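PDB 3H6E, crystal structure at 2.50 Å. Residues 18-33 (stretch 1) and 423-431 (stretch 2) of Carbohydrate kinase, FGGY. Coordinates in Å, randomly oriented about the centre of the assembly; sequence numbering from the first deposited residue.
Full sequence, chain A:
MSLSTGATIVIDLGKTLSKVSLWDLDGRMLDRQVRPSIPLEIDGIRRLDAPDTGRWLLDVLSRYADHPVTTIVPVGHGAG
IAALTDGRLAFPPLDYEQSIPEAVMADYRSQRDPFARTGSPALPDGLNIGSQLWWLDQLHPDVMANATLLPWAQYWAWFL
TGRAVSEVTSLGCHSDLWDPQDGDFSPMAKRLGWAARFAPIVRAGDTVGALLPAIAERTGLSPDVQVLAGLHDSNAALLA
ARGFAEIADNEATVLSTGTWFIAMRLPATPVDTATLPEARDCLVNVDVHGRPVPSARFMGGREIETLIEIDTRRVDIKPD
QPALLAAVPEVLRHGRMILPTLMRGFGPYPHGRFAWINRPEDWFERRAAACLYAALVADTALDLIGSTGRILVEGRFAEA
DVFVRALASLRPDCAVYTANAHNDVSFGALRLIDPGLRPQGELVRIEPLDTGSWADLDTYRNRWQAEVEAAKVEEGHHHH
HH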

# COMPACT_ATOMS: atom_id res chain seq x y z
N SER A 18 5.90 5.60 -12.62
CA SER A 18 4.66 5.62 -13.38
C SER A 18 4.74 4.61 -14.53
O SER A 18 5.65 4.66 -15.35
CB SER A 18 4.35 7.03 -13.91
OG SER A 18 5.47 7.59 -14.57
N LYS A 19 3.78 3.70 -14.56
CA LYS A 19 3.80 2.61 -15.53
C LYS A 19 2.51 2.55 -16.34
O LYS A 19 1.41 2.56 -15.78
CB LYS A 19 3.99 1.27 -14.81
CG LYS A 19 4.94 1.33 -13.62
CD LYS A 19 5.22 -0.06 -13.07
CE LYS A 19 6.39 -0.05 -12.09
NZ LYS A 19 6.82 -1.42 -11.70
N VAL A 20 2.65 2.49 -17.66
CA VAL A 20 1.51 2.24 -18.53
C VAL A 20 1.66 0.85 -19.13
O VAL A 20 2.74 0.49 -19.60
CB VAL A 20 1.39 3.29 -19.63
CG1 VAL A 20 0.16 3.02 -20.49
CG2 VAL A 20 1.33 4.69 -19.03
N SER A 21 0.58 0.07 -19.12
CA SER A 21 0.67 -1.33 -19.49
C SER A 21 -0.48 -1.80 -20.39
O SER A 21 -1.63 -1.41 -20.19
CB SER A 21 0.73 -2.20 -18.24
OG SER A 21 -0.30 -1.87 -17.32
N LEU A 22 -0.15 -2.64 -21.36
CA LEU A 22 -1.13 -3.17 -22.30
C LEU A 22 -1.31 -4.67 -22.10
O LEU A 22 -0.35 -5.43 -22.19
CB LEU A 22 -0.69 -2.89 -23.73
CG LEU A 22 -1.60 -3.40 -24.84
CD1 LEU A 22 -2.83 -2.51 -24.99
CD2 LEU A 22 -0.84 -3.48 -26.15
N TRP A 23 -2.55 -5.09 -21.85
CA TRP A 23 -2.83 -6.49 -21.54
C TRP A 23 -3.84 -7.10 -22.51
O TRP A 23 -4.57 -6.38 -23.20
CB TRP A 23 -3.35 -6.62 -20.11
CG TRP A 23 -2.41 -6.08 -19.07
CD1 TRP A 23 -2.07 -4.77 -18.89
CD2 TRP A 23 -1.71 -6.83 -18.07
NE1 TRP A 23 -1.19 -4.67 -17.84
CE2 TRP A 23 -0.95 -5.91 -17.32
CE3 TRP A 23 -1.65 -8.19 -17.74
CZ2 TRP A 23 -0.15 -6.31 -16.26
CZ3 TRP A 23 -0.85 -8.58 -16.69
CH2 TRP A 23 -0.10 -7.64 -15.96
N ASP A 24 -3.89 -8.42 -22.56
CA ASP A 24 -4.89 -9.12 -23.37
C ASP A 24 -6.00 -9.69 -22.49
O ASP A 24 -5.87 -9.77 -21.27
CB ASP A 24 -4.25 -10.21 -24.24
CG ASP A 24 -3.59 -11.30 -23.42
OD1 ASP A 24 -4.07 -11.61 -22.32
OD2 ASP A 24 -2.58 -11.87 -23.90
N LEU A 25 -7.09 -10.11 -23.13
CA LEU A 25 -8.28 -10.55 -22.42
C LEU A 25 -8.05 -11.81 -21.58
O LEU A 25 -8.94 -12.25 -20.86
CB LEU A 25 -9.42 -10.79 -23.42
CG LEU A 25 -9.49 -9.75 -24.53
CD1 LEU A 25 -10.17 -10.32 -25.77
CD2 LEU A 25 -10.19 -8.48 -24.06
N ASP A 26 -6.85 -12.38 -21.68
CA ASP A 26 -6.49 -13.53 -20.87
C ASP A 26 -5.61 -13.13 -19.69
O ASP A 26 -5.14 -13.98 -18.94
CB ASP A 26 -5.80 -14.60 -21.72
CG ASP A 26 -6.80 -15.45 -22.50
OD1 ASP A 26 -8.00 -15.43 -22.16
OD2 ASP A 26 -6.37 -16.16 -23.45
N GLY A 27 -5.39 -11.83 -19.55
CA GLY A 27 -4.63 -11.31 -18.43
C GLY A 27 -3.14 -11.55 -18.53
O GLY A 27 -2.49 -11.88 -17.53
N ARG A 28 -2.60 -11.40 -19.73
CA ARG A 28 -1.16 -11.47 -19.93
C ARG A 28 -0.67 -10.15 -20.49
O ARG A 28 -1.30 -9.57 -21.37
CB ARG A 28 -0.79 -12.62 -20.87
CG ARG A 28 0.72 -12.81 -21.06
CD ARG A 28 1.39 -13.46 -19.85
NE ARG A 28 2.73 -13.95 -20.17
CZ ARG A 28 3.55 -14.54 -19.30
NH1 ARG A 28 3.16 -14.73 -18.04
NH2 ARG A 28 4.75 -14.94 -19.69
N MSE A 29 0.47 -9.68 -19.99
CA MSE A 29 0.99 -8.37 -20.33
C MSE A 29 1.67 -8.37 -21.69
O MSE A 29 2.61 -9.13 -21.92
CB MSE A 29 1.97 -7.90 -19.27
CG MSE A 29 2.31 -6.43 -19.32
SE MSE A 29 3.58 -5.98 -17.93
CE MSE A 29 2.91 -4.23 -17.47
N LEU A 30 1.20 -7.51 -22.59
CA LEU A 30 1.73 -7.43 -23.94
C LEU A 30 2.85 -6.40 -24.04
O LEU A 30 3.75 -6.53 -24.88
CB LEU A 30 0.62 -7.08 -24.93
CG LEU A 30 -0.66 -7.91 -24.80
CD1 LEU A 30 -1.73 -7.43 -25.77
CD2 LEU A 30 -0.36 -9.39 -25.00
N ASP A 31 2.80 -5.38 -23.20
CA ASP A 31 3.78 -4.31 -23.24
C ASP A 31 3.72 -3.47 -21.97
O ASP A 31 2.70 -3.43 -21.28
CB ASP A 31 3.55 -3.42 -24.46
CG ASP A 31 4.74 -2.53 -24.77
OD1 ASP A 31 5.87 -3.05 -24.78
OD2 ASP A 31 4.54 -1.32 -25.00
N ARG A 32 4.83 -2.80 -21.66
CA ARG A 32 4.90 -1.94 -20.49
C ARG A 32 5.85 -0.77 -20.76
O ARG A 32 6.92 -0.94 -21.33
CB ARG A 32 5.38 -2.74 -19.28
CG ARG A 32 5.63 -1.91 -18.02
CD ARG A 32 5.66 -2.80 -16.79
NE ARG A 32 6.51 -2.27 -15.74
CZ ARG A 32 7.79 -2.62 -15.58
NH1 ARG A 32 8.35 -3.49 -16.40
NH2 ARG A 32 8.50 -2.09 -14.59
N GLN A 33 5.42 0.42 -20.36
CA GLN A 33 6.23 1.62 -20.50
C GLN A 33 6.36 2.30 -19.14
O GLN A 33 5.35 2.60 -18.50
CB GLN A 33 5.61 2.57 -21.52
CG GLN A 33 5.70 2.08 -22.96
CD GLN A 33 7.06 2.34 -23.58
OE1 GLN A 33 7.52 3.48 -23.63
NE2 GLN A 33 7.71 1.27 -24.05
N ASN A 423 4.56 -11.29 -10.76
CA ASN A 423 3.40 -10.64 -11.35
C ASN A 423 3.63 -9.15 -11.41
O ASN A 423 3.99 -8.54 -10.40
CB ASN A 423 2.15 -10.94 -10.53
CG ASN A 423 1.57 -12.30 -10.81
OD1 ASN A 423 1.24 -12.61 -11.95
ND2 ASN A 423 1.45 -13.13 -9.78
N ASP A 424 3.44 -8.55 -12.58
CA ASP A 424 3.63 -7.11 -12.70
C ASP A 424 2.72 -6.41 -11.70
O ASP A 424 1.57 -6.79 -11.50
CB ASP A 424 3.34 -6.61 -14.11
CG ASP A 424 3.57 -5.12 -14.25
OD1 ASP A 424 4.75 -4.71 -14.38
OD2 ASP A 424 2.58 -4.36 -14.24
N VAL A 425 3.26 -5.36 -11.08
CA VAL A 425 2.56 -4.66 -10.01
C VAL A 425 1.16 -4.20 -10.41
O VAL A 425 0.30 -3.98 -9.56
CB VAL A 425 3.39 -3.45 -9.51
CG1 VAL A 425 3.20 -2.26 -10.44
CG2 VAL A 425 3.01 -3.09 -8.09
N SER A 426 0.92 -4.06 -11.72
CA SER A 426 -0.33 -3.49 -12.22
C SER A 426 -1.43 -4.52 -12.55
O SER A 426 -2.53 -4.14 -12.95
CB SER A 426 -0.07 -2.62 -13.46
OG SER A 426 0.71 -1.47 -13.14
N PHE A 427 -1.14 -5.80 -12.36
CA PHE A 427 -2.10 -6.84 -12.74
C PHE A 427 -3.46 -6.67 -12.07
O PHE A 427 -4.50 -6.75 -12.72
CB PHE A 427 -1.57 -8.24 -12.46
CG PHE A 427 -2.63 -9.31 -12.54
CD1 PHE A 427 -3.20 -9.65 -13.76
CD2 PHE A 427 -3.08 -9.95 -11.40
CE1 PHE A 427 -4.19 -10.61 -13.83
CE2 PHE A 427 -4.06 -10.92 -11.47
CZ PHE A 427 -4.62 -11.25 -12.69
N GLY A 428 -3.43 -6.44 -10.76
CA GLY A 428 -4.65 -6.39 -9.96
C GLY A 428 -5.84 -5.75 -10.65
O GLY A 428 -6.94 -6.29 -10.61
N ALA A 429 -5.62 -4.61 -11.28
CA ALA A 429 -6.70 -3.85 -11.91
C ALA A 429 -7.52 -4.65 -12.92
O ALA A 429 -8.72 -4.44 -13.06
CB ALA A 429 -6.15 -2.59 -12.55
N LEU A 430 -6.87 -5.57 -13.64
CA LEU A 430 -7.58 -6.42 -14.59
C LEU A 430 -8.77 -7.11 -13.94
O LEU A 430 -9.83 -7.26 -14.55
CB LEU A 430 -6.63 -7.47 -15.17
CG LEU A 430 -5.87 -7.11 -16.44
CD1 LEU A 430 -5.15 -5.77 -16.31
CD2 LEU A 430 -4.89 -8.21 -16.79
N ARG A 431 -8.60 -7.52 -12.69
CA ARG A 431 -9.64 -8.24 -11.96
C ARG A 431 -10.85 -7.36 -11.68
O ARG A 431 -11.88 -7.82 -11.19
CB ARG A 431 -9.08 -8.82 -10.67
CG ARG A 431 -7.93 -9.79 -10.88
CD ARG A 431 -7.94 -10.89 -9.83
NE ARG A 431 -9.28 -11.41 -9.63
CZ ARG A 431 -10.07 -11.08 -8.61
NH1 ARG A 431 -9.64 -10.22 -7.70
NH2 ARG A 431 -11.28 -11.60 -8.51

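Stretch 1 is a β-hairpin. Its two strands pair through backbone hydrogen bonds, among them Val20 N to Gln33 O and Gln33 N to Val20 O, both 2.8 Å. A type I turn from Asp24 to Gly27 joins them. Stretch 2 lies against one side of this hairpin. It opens with a type I turn from Asp424 to Phe427 and leads into a weakly bonded helix at about Leu430. The segments are nearly 400 residues apart in sequence. No hydrogen bond crosses between them, so the contact rests on apolar packing and one charge pair. Together the two sides bury 440 Å².

Along the first strand, Lys19, Ser21 and Trp23 point toward stretch 2, while Val20 points away. This is the usual alternation of a β-strand.

Asn423 makes no contact with the hairpin. Asp424 is the polar centre of the contact. Its OD1 lies 3.3 Å from Arg32 NE and forms a salt bridge. The oxygen sits over a face of the guanidinium, well out of its plane, so the attraction is between charges and no N-H points at it. The other oxygen, OD2, accepts a hydrogen bond from Ser426 N at 3.0 Å, within its own turn. That turn is also closed by Phe427 N to Asp424 O, 3.0 Å. OD2 additionally lies 3.2 Å from CE of Met29, a selenomethionine, and 3.9 Å from Trp23 CZ2, at the edge of the indole.

Val425 is exposed and its CB points sideways. Its CG1 comes within 3.9 Å of Lys19 NZ. The extended lysine chain thus reaches the valine, but a methyl group offers the amine no hydrogen-bond partner.

Ser426 turns toward the hairpin. Its CB is 3.9 Å from Ser21 OG, a van der Waals contact. The Ser21 hydroxyl accepts a hydrogen bond from Trp23 NE1 at 3.0 Å. This bond satisfies the indole nitrogen and helps hold the ring in place. Ser426 OG is hydrogen-bonded elsewhere in the structure.

Phe427 packs beside Trp23. Its CB is 3.8 Å from Trp23 CH2. The phenyl ring and the six-membered ring of the indole have centroids 6.0 Å apart and planes at 46°, an oblique pair.

Gly428 and Ala429 do not touch the hairpin. Leu430 does, and closely. Its CD1 lies over a face of the indole, 4.0 Å from the centroid of the five-membered ring of Trp23, in a CH-π contact. Its CD2 is 3.4 Å from Trp23 CE3 and 3.5 Å from Gly27 CA. The leucine therefore spans the tryptophan and the hairpin turn. Gly27 has a positive phi, which by itself favours glycine. A CB there would point toward stretch 2, 3.7 Å from both Leu430 CD2 and Phe427 CE1. Arg431 does not reach the hairpin.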